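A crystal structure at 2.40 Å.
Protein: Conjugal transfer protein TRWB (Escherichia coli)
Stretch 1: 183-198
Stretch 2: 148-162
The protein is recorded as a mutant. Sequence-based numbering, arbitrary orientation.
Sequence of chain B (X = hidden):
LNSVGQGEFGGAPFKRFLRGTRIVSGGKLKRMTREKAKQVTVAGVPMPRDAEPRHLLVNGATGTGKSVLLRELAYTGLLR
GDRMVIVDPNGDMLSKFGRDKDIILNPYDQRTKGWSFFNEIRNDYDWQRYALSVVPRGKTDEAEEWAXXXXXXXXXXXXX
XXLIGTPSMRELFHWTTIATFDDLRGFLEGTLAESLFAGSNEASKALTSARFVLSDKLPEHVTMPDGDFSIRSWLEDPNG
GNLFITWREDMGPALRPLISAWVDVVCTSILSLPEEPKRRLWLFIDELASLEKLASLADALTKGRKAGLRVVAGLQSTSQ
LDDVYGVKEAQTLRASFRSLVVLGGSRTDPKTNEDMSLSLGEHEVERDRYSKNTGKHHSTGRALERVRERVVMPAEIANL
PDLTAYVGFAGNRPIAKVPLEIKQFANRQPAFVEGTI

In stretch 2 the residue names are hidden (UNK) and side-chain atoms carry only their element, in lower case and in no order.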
ATOM      1  N   ASP B 183      19.701  20.033  33.144  1.00 52.10           N
ATOM      2  CA  ASP B 183      20.325  19.253  34.201  1.00 50.59           C
ATOM      3  C   ASP B 183      20.618  17.854  33.721  1.00 48.81           C
ATOM      4  O   ASP B 183      21.645  17.276  34.084  1.00 47.57           O
ATOM      5  CB  ASP B 183      19.430  19.191  35.427  1.00 54.17           C
ATOM      6  CG  ASP B 183      19.305  20.528  36.112  1.00 55.86           C
ATOM      7  OD1 ASP B 183      20.343  21.205  36.271  1.00 55.38           O
ATOM      8  OD2 ASP B 183      18.175  20.899  36.497  1.00 57.29           O
ATOM      9  N   LEU B 184      19.710  17.315  32.905  1.00 46.40           N
ATOM     10  CA  LEU B 184      19.876  15.975  32.357  1.00 45.67           C
ATOM     11  C   LEU B 184      21.157  15.987  31.549  1.00 45.26           C
ATOM     12  O   LEU B 184      22.039  15.148  31.744  1.00 43.07           O
ATOM     13  CB  LEU B 184      18.714  15.618  31.443  1.00 44.02           C
ATOM     14  CG  LEU B 184      18.398  14.128  31.297  1.00 44.71           C
ATOM     15  CD1 LEU B 184      17.477  13.957  30.101  1.00 44.00           C
ATOM     16  CD2 LEU B 184      19.658  13.305  31.117  1.00 43.99           C
ATOM     17  N   ARG B 185      21.244  16.949  30.635  1.00 46.46           N
ATOM     18  CA  ARG B 185      22.424  17.116  29.791  1.00 48.16           C
ATOM     19  C   ARG B 185      23.688  17.083  30.648  1.00 47.40           C
ATOM     20  O   ARG B 185      24.654  16.400  30.325  1.00 47.58           O
ATOM     21  CB  ARG B 185      22.353  18.451  29.051  1.00 51.07           C
ATOM     22  CG  ARG B 185      21.363  18.504  27.898  1.00 52.83           C
ATOM     23  CD  ARG B 185      22.087  18.277  26.588  1.00 52.72           C
ATOM     24  NE  ARG B 185      21.217  18.396  25.422  1.00 55.12           N
ATOM     25  CZ  ARG B 185      20.541  19.491  25.095  1.00 56.17           C
ATOM     26  NH1 ARG B 185      20.620  20.568  25.858  1.00 56.98           N
ATOM     27  NH2 ARG B 185      19.781  19.504  24.010  1.00 56.24           N
ATOM     28  N   GLY B 186      23.672  17.828  31.748  1.00 48.41           N
ATOM     29  CA  GLY B 186      24.825  17.864  32.630  1.00 47.08           C
ATOM     30  C   GLY B 186      25.106  16.509  33.247  1.00 48.14           C
ATOM     31  O   GLY B 186      26.265  16.096  33.371  1.00 46.40           O
ATOM     32  N   PHE B 187      24.042  15.813  33.648  1.00 47.27           N
ATOM     33  CA  PHE B 187      24.201  14.494  34.235  1.00 45.86           C
ATOM     34  C   PHE B 187      24.831  13.566  33.203  1.00 45.28           C
ATOM     35  O   PHE B 187      25.704  12.762  33.520  1.00 43.76           O
ATOM     36  CB  PHE B 187      22.858  13.920  34.665  1.00 45.52           C
ATOM     37  CG  PHE B 187      22.980  12.593  35.338  1.00 47.10           C
ATOM     38  CD1 PHE B 187      23.403  12.509  36.657  1.00 48.07           C
ATOM     39  CD2 PHE B 187      22.738  11.420  34.637  1.00 46.83           C
ATOM     40  CE1 PHE B 187      23.587  11.274  37.273  1.00 49.12           C
ATOM     41  CE2 PHE B 187      22.918  10.179  35.239  1.00 47.74           C
ATOM     42  CZ  PHE B 187      23.345  10.106  36.561  1.00 49.32           C
ATOM     43  N   LEU B 188      24.385  13.691  31.958  1.00 46.46           N
ATOM     44  CA  LEU B 188      24.907  12.860  30.877  1.00 47.92           C
ATOM     45  C   LEU B 188      26.354  13.143  30.504  1.00 49.75           C
ATOM     46  O   LEU B 188      27.009  12.298  29.886  1.00 49.58           O
ATOM     47  CB  LEU B 188      24.029  12.992  29.636  1.00 44.95           C
ATOM     48  CG  LEU B 188      22.697  12.259  29.771  1.00 43.14           C
ATOM     49  CD1 LEU B 188      21.835  12.540  28.554  1.00 41.47           C
ATOM     50  CD2 LEU B 188      22.959  10.760  29.934  1.00 40.77           C
ATOM     51  N   GLU B 189      26.859  14.322  30.863  1.00 52.23           N
ATOM     52  CA  GLU B 189      28.251  14.648  30.562  1.00 54.33           C
ATOM     53  C   GLU B 189      29.113  13.529  31.134  1.00 52.42           C
ATOM     54  O   GLU B 189      28.903  13.087  32.262  1.00 54.74           O
ATOM     55  CB  GLU B 189      28.655  15.973  31.199  1.00 56.99           C
ATOM     56  CG  GLU B 189      28.246  17.206  30.427  1.00 61.39           C
ATOM     57  CD  GLU B 189      28.421  18.473  31.255  1.00 63.32           C
ATOM     58  OE1 GLU B 189      29.436  18.577  31.981  1.00 63.61           O
ATOM     59  OE2 GLU B 189      27.545  19.364  31.180  1.00 66.20           O
ATOM     60  N   GLY B 190      30.073  13.056  30.356  1.00 50.77           N
ATOM     61  CA  GLY B 190      30.915  11.985  30.842  1.00 48.83           C
ATOM     62  C   GLY B 190      30.437  10.618  30.390  1.00 48.96           C
ATOM     63  O   GLY B 190      31.153   9.625  30.536  1.00 47.94           O
ATOM     64  N   THR B 191      29.220  10.550  29.849  1.00 48.43           N
ATOM     65  CA  THR B 191      28.681   9.283  29.355  1.00 47.81           C
ATOM     66  C   THR B 191      28.695   9.277  27.830  1.00 47.61           C
ATOM     67  O   THR B 191      28.964  10.309  27.194  1.00 49.18           O
ATOM     68  CB  THR B 191      27.229   9.062  29.796  1.00 48.58           C
ATOM     69  OG1 THR B 191      26.389  10.047  29.180  1.00 45.77           O
ATOM     70  CG2 THR B 191      27.112   9.165  31.300  1.00 48.75           C
ATOM     71  N   LEU B 192      28.399   8.118  27.251  1.00 44.84           N
ATOM     72  CA  LEU B 192      28.367   7.983  25.804  1.00 43.67           C
ATOM     73  C   LEU B 192      27.251   8.813  25.175  1.00 41.96           C
ATOM     74  O   LEU B 192      27.269   9.067  23.971  1.00 41.15           O
ATOM     75  CB  LEU B 192      28.203   6.516  25.422  1.00 43.06           C
ATOM     76  CG  LEU B 192      29.397   5.619  25.750  1.00 43.95           C
ATOM     77  CD1 LEU B 192      29.075   4.185  25.358  1.00 42.66           C
ATOM     78  CD2 LEU B 192      30.635   6.120  25.006  1.00 43.17           C
ATOM     79  N   ALA B 193      26.298   9.248  25.996  1.00 40.94           N
ATOM     80  CA  ALA B 193      25.172  10.043  25.516  1.00 43.70           C
ATOM     81  C   ALA B 193      25.389  11.551  25.655  1.00 45.49           C
ATOM     82  O   ALA B 193      24.495  12.347  25.340  1.00 45.98           O
ATOM     83  CB  ALA B 193      23.901   9.645  26.258  1.00 40.21           C
ATOM     84  N   GLU B 194      26.572  11.950  26.116  1.00 46.34           N
ATOM     85  CA  GLU B 194      26.853  13.366  26.308  1.00 47.75           C
ATOM     86  C   GLU B 194      26.559  14.234  25.098  1.00 46.14           C
ATOM     87  O   GLU B 194      25.659  15.079  25.127  1.00 50.75           O
ATOM     88  CB  GLU B 194      28.303  13.573  26.711  1.00 50.55           C
ATOM     89  CG  GLU B 194      28.622  15.030  26.981  1.00 55.34           C
ATOM     90  CD  GLU B 194      30.066  15.244  27.420  1.00 58.60           C
ATOM     91  OE1 GLU B 194      30.827  14.243  27.524  1.00 58.14           O
ATOM     92  OE2 GLU B 194      30.431  16.424  27.656  1.00 60.33           O
ATOM     93  N   SER B 195      27.314  14.013  24.031  1.00 42.89           N
ATOM     94  CA  SER B 195      27.160  14.795  22.817  1.00 39.59           C
ATOM     95  C   SER B 195      26.110  14.324  21.816  1.00 37.65           C
ATOM     96  O   SER B 195      25.736  15.089  20.930  1.00 40.27           O
ATOM     97  CB  SER B 195      28.513  14.906  22.113  1.00 39.63           C
ATOM     98  OG  SER B 195      29.482  15.460  22.982  1.00 35.58           O
ATOM     99  N   LEU B 196      25.639  13.084  21.928  1.00 36.28           N
ATOM    100  CA  LEU B 196      24.636  12.587  20.980  1.00 33.24           C
ATOM    101  C   LEU B 196      23.316  13.329  21.108  1.00 32.15           C
ATOM    102  O   LEU B 196      22.613  13.515  20.121  1.00 30.10           O
ATOM    103  CB  LEU B 196      24.401  11.084  21.156  1.00 31.38           C
ATOM    104  CG  LEU B 196      25.479  10.211  20.509  1.00 30.94           C
ATOM    105  CD1 LEU B 196      25.248   8.741  20.822  1.00 29.99           C
ATOM    106  CD2 LEU B 196      25.468  10.447  19.010  1.00 30.76           C
ATOM    107  N   PHE B 197      22.988  13.769  22.318  1.00 31.31           N
ATOM    108  CA  PHE B 197      21.740  14.491  22.542  1.00 32.58           C
ATOM    109  C   PHE B 197      21.896  16.012  22.596  1.00 34.19           C
ATOM    110  O   PHE B 197      21.040  16.706  23.150  1.00 34.87           O
ATOM    111  CB  PHE B 197      21.077  14.007  23.838  1.00 31.76           C
ATOM    112  CG  PHE B 197      20.433  12.655  23.724  1.00 30.58           C
ATOM    113  CD1 PHE B 197      19.577  12.366  22.662  1.00 29.91           C
ATOM    114  CD2 PHE B 197      20.686  11.665  24.669  1.00 29.62           C
ATOM    115  CE1 PHE B 197      18.978  11.106  22.538  1.00 28.08           C
ATOM    116  CE2 PHE B 197      20.092  10.401  24.554  1.00 28.75           C
ATOM    117  CZ  PHE B 197      19.233  10.125  23.481  1.00 27.36           C
ATOM    118  N   ALA B 198      22.972  16.538  22.016  1.00 36.11           N
ATOM    119  CA  ALA B 198      23.200  17.980  22.034  1.00 37.22           C
ATOM    120  C   ALA B 198      23.845  18.495  20.754  1.00 36.74           C
ATOM    121  O   ALA B 198      24.449  17.730  19.995  1.00 38.72           O
ATOM    122  CB  ALA B 198      24.063  18.342  23.238  1.00 37.05           C
ATOM    123  N   UNK B 148      14.664   3.736  20.228  1.00 28.70           N
ATOM    124  CA  UNK B 148      16.102   3.638  20.086  1.00 29.97           C
ATOM    125  C   UNK B 148      16.789   4.724  20.908  1.00 28.61           C
ATOM    126  O   UNK B 148      17.755   4.455  21.621  1.00 26.55           O
ATOM    127  c   UNK B 148      16.467   3.773  18.615  1.00 30.84           C
ATOM    128  o   UNK B 148      17.864   3.916  18.449  1.00 40.38           O
ATOM    129  N   UNK B 149      16.290   5.952  20.798  1.00 29.01           N
ATOM    130  CA  UNK B 149      16.842   7.081  21.540  1.00 27.94           C
ATOM    131  C   UNK B 149      16.579   6.834  23.019  1.00 28.17           C
ATOM    132  O   UNK B 149      17.403   7.175  23.871  1.00 29.36           O
ATOM    133  c   UNK B 149      15.368   9.288  18.879  1.00 25.71           C
ATOM    134  c   UNK B 149      16.836   9.473  16.985  1.00 28.06           C
ATOM    135  c   UNK B 149      15.580   9.644  17.548  1.00 25.49           C
ATOM    136  c   UNK B 149      17.647   8.604  19.072  1.00 26.14           C
ATOM    137  c   UNK B 149      17.871   8.956  17.741  1.00 27.07           C
ATOM    138  c   UNK B 149      16.162   8.383  21.106  1.00 27.56           C
ATOM    139  c   UNK B 149      16.398   8.763  19.660  1.00 25.70           C
ATOM    140  o   UNK B 149      17.053   9.812  15.666  1.00 26.57           O
ATOM    141  N   UNK B 150      15.422   6.241  23.313  1.00 27.86           N
ATOM    142  CA  UNK B 150      15.063   5.927  24.688  1.00 26.98           C
ATOM    143  C   UNK B 150      16.000   4.919  25.349  1.00 29.62           C
ATOM    144  O   UNK B 150      16.349   5.063  26.522  1.00 28.71           O
ATOM    145  N   UNK B 151      16.412   3.896  24.599  1.00 28.01           N
ATOM    146  CA  UNK B 151      17.318   2.886  25.123  1.00 28.03           C
ATOM    147  C   UNK B 151      18.674   3.516  25.355  1.00 28.64           C
ATOM    148  O   UNK B 151      19.363   3.165  26.312  1.00 28.88           O
ATOM    149  c   UNK B 151      16.136  -0.328  23.327  1.00 28.39           C
ATOM    150  n   UNK B 151      13.192  -0.848  21.198  1.00 26.28           N
ATOM    151  n   UNK B 151      15.275  -0.016  20.697  1.00 24.33           N
ATOM    152  c   UNK B 151      17.437   1.708  24.153  1.00 27.63           C
ATOM    153  c   UNK B 151      14.429  -0.541  21.573  1.00 26.06           C
ATOM    154  n   UNK B 151      14.817  -0.712  22.831  1.00 26.65           N
ATOM    155  c   UNK B 151      16.088   1.110  23.812  1.00 29.63           C
ATOM    156  N   UNK B 152      19.057   4.442  24.475  1.00 29.40           N
ATOM    157  CA  UNK B 152      20.330   5.156  24.601  1.00 29.47           C
ATOM    158  C   UNK B 152      20.304   5.957  25.904  1.00 28.75           C
ATOM    159  O   UNK B 152      21.218   5.863  26.717  1.00 29.93           O
ATOM    160  c   UNK B 152      20.544   6.121  23.430  1.00 26.63           C
ATOM    161  c   UNK B 152      21.730   7.070  23.655  1.00 28.28           C
ATOM    162  c   UNK B 152      23.037   6.284  23.678  1.00 26.90           C
ATOM    163  c   UNK B 152      21.766   8.121  22.568  1.00 27.77           C
ATOM    164  N   UNK B 153      19.249   6.746  26.093  1.00 27.60           N
ATOM    165  CA  UNK B 153      19.106   7.540  27.303  1.00 28.61           C
ATOM    166  C   UNK B 153      19.018   6.620  28.520  1.00 30.63           C
ATOM    167  O   UNK B 153      19.599   6.903  29.569  1.00 31.67           O
ATOM    168  c   UNK B 153      17.532   9.250  28.466  1.00 26.08           C
ATOM    169  c   UNK B 153      17.854   8.415  27.220  1.00 26.75           C
ATOM    170  c   UNK B 153      16.328  10.121  28.207  1.00 23.84           C
ATOM    171  c   UNK B 153      18.711  10.106  28.832  1.00 22.50           C
ATOM    172  N   UNK B 154      18.302   5.509  28.375  1.00 30.16           N
ATOM    173  CA  UNK B 154      18.160   4.574  29.474  1.00 28.42           C
ATOM    174  C   UNK B 154      19.465   3.907  29.866  1.00 31.18           C
ATOM    175  O   UNK B 154      19.883   4.009  31.014  1.00 30.26           O
ATOM    176  c   UNK B 154      16.104   1.301  29.778  1.00 29.96           C
ATOM    177  c   UNK B 154      16.899   2.500  30.293  1.00 27.92           C
ATOM    178  c   UNK B 154      16.148   3.194  31.424  1.00 26.64           C
ATOM    179  c   UNK B 154      17.144   3.487  29.144  1.00 26.85           C
ATOM    180  N   UNK B 155      20.122   3.234  28.926  1.00 32.58           N
ATOM    181  CA  UNK B 155      21.350   2.524  29.264  1.00 34.25           C
ATOM    182  C   UNK B 155      22.493   3.389  29.790  1.00 35.26           C
ATOM    183  O   UNK B 155      23.233   2.962  30.678  1.00 33.53           O
ATOM    184  n   UNK B 155      22.872   2.829  23.494  1.00 39.75           N
ATOM    185  n   UNK B 155      21.943   1.210  24.838  1.00 42.11           N
ATOM    186  c   UNK B 155      22.940   1.372  25.887  1.00 40.96           C
ATOM    187  c   UNK B 155      22.493   2.372  26.948  1.00 41.27           C
ATOM    188  c   UNK B 155      21.934   1.919  23.713  1.00 40.09           C
ATOM    189  c   UNK B 155      21.813   1.655  28.085  1.00 35.16           C
ATOM    190  n   UNK B 155      20.978   1.731  22.815  1.00 38.61           N
ATOM    191  N   UNK B 156      22.636   4.605  29.270  1.00 36.58           N
ATOM    192  CA  UNK B 156      23.695   5.491  29.743  1.00 37.85           C
ATOM    193  C   UNK B 156      23.369   6.073  31.124  1.00 38.23           C
ATOM    194  O   UNK B 156      24.243   6.140  31.987  1.00 36.89           O
ATOM    195  o   UNK B 156      26.820   5.796  28.438  1.00 44.56           O
ATOM    196  o   UNK B 156      25.960   4.142  27.292  1.00 42.41           O
ATOM    197  c   UNK B 156      24.648   6.139  27.469  1.00 41.37           C
ATOM    198  c   UNK B 156      23.951   6.614  28.738  1.00 36.75           C
ATOM    199  c   UNK B 156      25.897   5.301  27.754  1.00 42.63           C
ATOM    200  N   UNK B 157      22.122   6.480  31.340  1.00 37.36           N
ATOM    201  CA  UNK B 157      21.726   7.032  32.634  1.00 38.21           C
ATOM    202  C   UNK B 157      21.860   5.964  33.710  1.00 40.34           C
ATOM    203  O   UNK B 157      22.484   6.187  34.741  1.00 41.21           O
ATOM    204  o   UNK B 157      20.134   8.565  31.637  1.00 37.95           O
ATOM    205  c   UNK B 157      20.266   7.535  32.617  1.00 37.67           C
ATOM    206  c   UNK B 157      19.870   8.098  33.978  1.00 39.36           C
ATOM    207  N   UNK B 158      21.273   4.799  33.457  1.00 40.51           N
ATOM    208  CA  UNK B 158      21.317   3.690  34.399  1.00 40.09           C
ATOM    209  C   UNK B 158      22.748   3.242  34.656  1.00 41.94           C
ATOM    210  O   UNK B 158      23.104   2.941  35.791  1.00 43.66           O
ATOM    211  c   UNK B 158      20.492   2.525  33.875  1.00 36.99           C
ATOM    212  N   UNK B 159      23.565   3.199  33.608  1.00 41.45           N
ATOM    213  CA  UNK B 159      24.959   2.782  33.747  1.00 43.50           C
ATOM    214  C   UNK B 159      25.724   3.695  34.710  1.00 43.88           C
ATOM    215  O   UNK B 159      26.535   3.221  35.504  1.00 42.74           O
ATOM    216  n   UNK B 159      27.670   2.035  28.524  1.00 51.29           N
ATOM    217  c   UNK B 159      26.993   2.083  32.367  1.00 47.65           C
ATOM    218  c   UNK B 159      26.925   1.842  29.818  1.00 52.15           C
ATOM    219  c   UNK B 159      25.653   2.787  32.384  1.00 44.36           C
ATOM    220  c   UNK B 159      27.729   2.316  31.044  1.00 51.05           C
ATOM    221  N   UNK B 160      25.461   5.000  34.639  1.00 44.15           N
ATOM    222  CA  UNK B 160      26.122   5.975  35.511  1.00 45.37           C
ATOM    223  C   UNK B 160      25.627   5.886  36.958  1.00 44.99           C
ATOM    224  O   UNK B 160      26.423   5.966  37.896  1.00 46.46           O
ATOM    225  c   UNK B 160      26.657   8.455  35.789  1.00 45.90           C
ATOM    226  n   UNK B 160      27.367  12.223  35.306  1.00 49.35           N
ATOM    227  c   UNK B 160      27.323  10.887  35.970  1.00 45.37           C
ATOM    228  c   UNK B 160      26.617   9.832  35.119  1.00 46.36           C
ATOM    229  c   UNK B 160      25.914   7.397  34.986  1.00 44.09           C
ATOM    230  N   UNK B 161      24.318   5.733  37.135  1.00 43.00           N
ATOM    231  CA  UNK B 161      23.736   5.591  38.462  1.00 41.77           C
ATOM    232  C   UNK B 161      24.340   4.361  39.149  1.00 43.26           C
ATOM    233  O   UNK B 161      24.674   4.395  40.333  1.00 44.30           O
ATOM    234  c   UNK B 161      21.439   6.702  38.010  1.00 37.83           C
ATOM    235  c   UNK B 161      22.217   5.436  38.362  1.00 39.30           C
ATOM    236  c   UNK B 161      21.579   7.722  39.131  1.00 38.14           C
ATOM    237  c   UNK B 161      19.985   6.355  37.791  1.00 37.43           C
ATOM    238  N   UNK B 162      24.481   3.273  38.400  1.00 44.55           N
ATOM    239  CA  UNK B 162      25.070   2.053  38.940  1.00 44.53           C
ATOM    240  C   UNK B 162      26.521   2.316  39.342  1.00 46.71           C
ATOM    241  O   UNK B 162      27.002   1.778  40.339  1.00 47.60           O
ATOM    242  c   UNK B 162      25.011   0.942  37.906  1.00 43.63           C
TER

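Position 148 carries one carbon followed by one oxygen and lies beyond reach of stretch 1; this is Ser-148. Position 149 has one carbon leading to a six-carbon ring that bears an oxygen. Its backbone O lies 3.5 Å from Phe-197 CZ, at the edge of that ring, and its closest side-chain approach to stretch 1 runs from its CB to Phe-197 CE1, 4.2 Å. The ring and oxygen are the signature of tyrosine, Tyr-149, whose carbon-rich side chain suits an aromatic neighbor while its hydroxyl is hydrogen-bonded elsewhere in the structure.

Position 150 has no side-chain atoms and is Gly-150, buried and making no contact with stretch 1. At 151, three carbons and a nitrogen lead to a carbon holding two more nitrogens: Arg-151, whose guanidinium finds its partners elsewhere.

Position 152 shows four carbons forked at the second, pointing toward stretch 1 among apolar groups. It is Leu-152. Its CD2 sits 3.4 Å from Phe-197 CZ and 3.9 Å from Leu-196 CD1, so a compact branched side chain packs against both. Position 153 has the same four-carbon fork; it starts sideways, with CB 4.0 Å from Phe-197 CE2, but one terminal carbon lies 4.0 Å from both Leu-184 CD2 and Leu-188 CD1. This is Leu-153, whose branched apolar end reaches two leucines at once. Position 154, forked likewise, is Leu-154, buried but out of reach. Position 155 repeats the pattern of three carbons, a nitrogen and a carbon with two nitrogens; Arg-155 makes no contact here.

Position 156 has three carbons, the third carrying two oxygens, one of them 3.0 Å from Leu-192 N. A carboxylate suits a backbone NH, and this is Glu-156: OE1 accepts the hydrogen bond from Leu-192 N, while CG packs 3.8 Å from Ala-193 CB. Position 157 holds one carbon bearing an oxygen and a carbon, the latter 3.9 Å from Phe-187 CE2. It is Thr-157: the methyl suits the aromatic ring, and OG1 donates to Leu-153 O at 2.7 Å, satisfying the hydroxyl within its own helix.

Position 158, a single carbon pointing away, is Ala-158. Position 159 has four carbons in a row ending in nitrogen, 4.1 Å from Leu-192 CD1. Lys-159 forms a salt bridge from NZ to Glu-156 OE2 at 3.0 Å, while OE1 receives Leu-192 N.

Position 160 has the same chain, extended, with its nitrogen 2.5 Å from Phe-187 O. Lys-160 has the length to cross one face of the Phe-187 ring, with CD 3.6 Å from Phe-187 CZ, and to deliver NZ to that carbonyl in a very short hydrogen bond; NZ also makes a cation-pi contact over the face. Position 161 has four carbons forked at the second, and a terminal carbon lies 3.9 Å from Phe-187 CZ; it is Leu-161, an apolar neighbor for that ring. Position 162, one carbon out of reach, is Ala-162.

The contact thus joins apolar packing by Leu-152 and Leu-153 to polar anchoring by Glu-156 and Lys-160. Both anchors bind backbone groups of stretch 1, tying the 148-162 helix to Phe-187 and to the turns that follow.

Stretch 2 148-162: SYGRLLLRETAKKLA
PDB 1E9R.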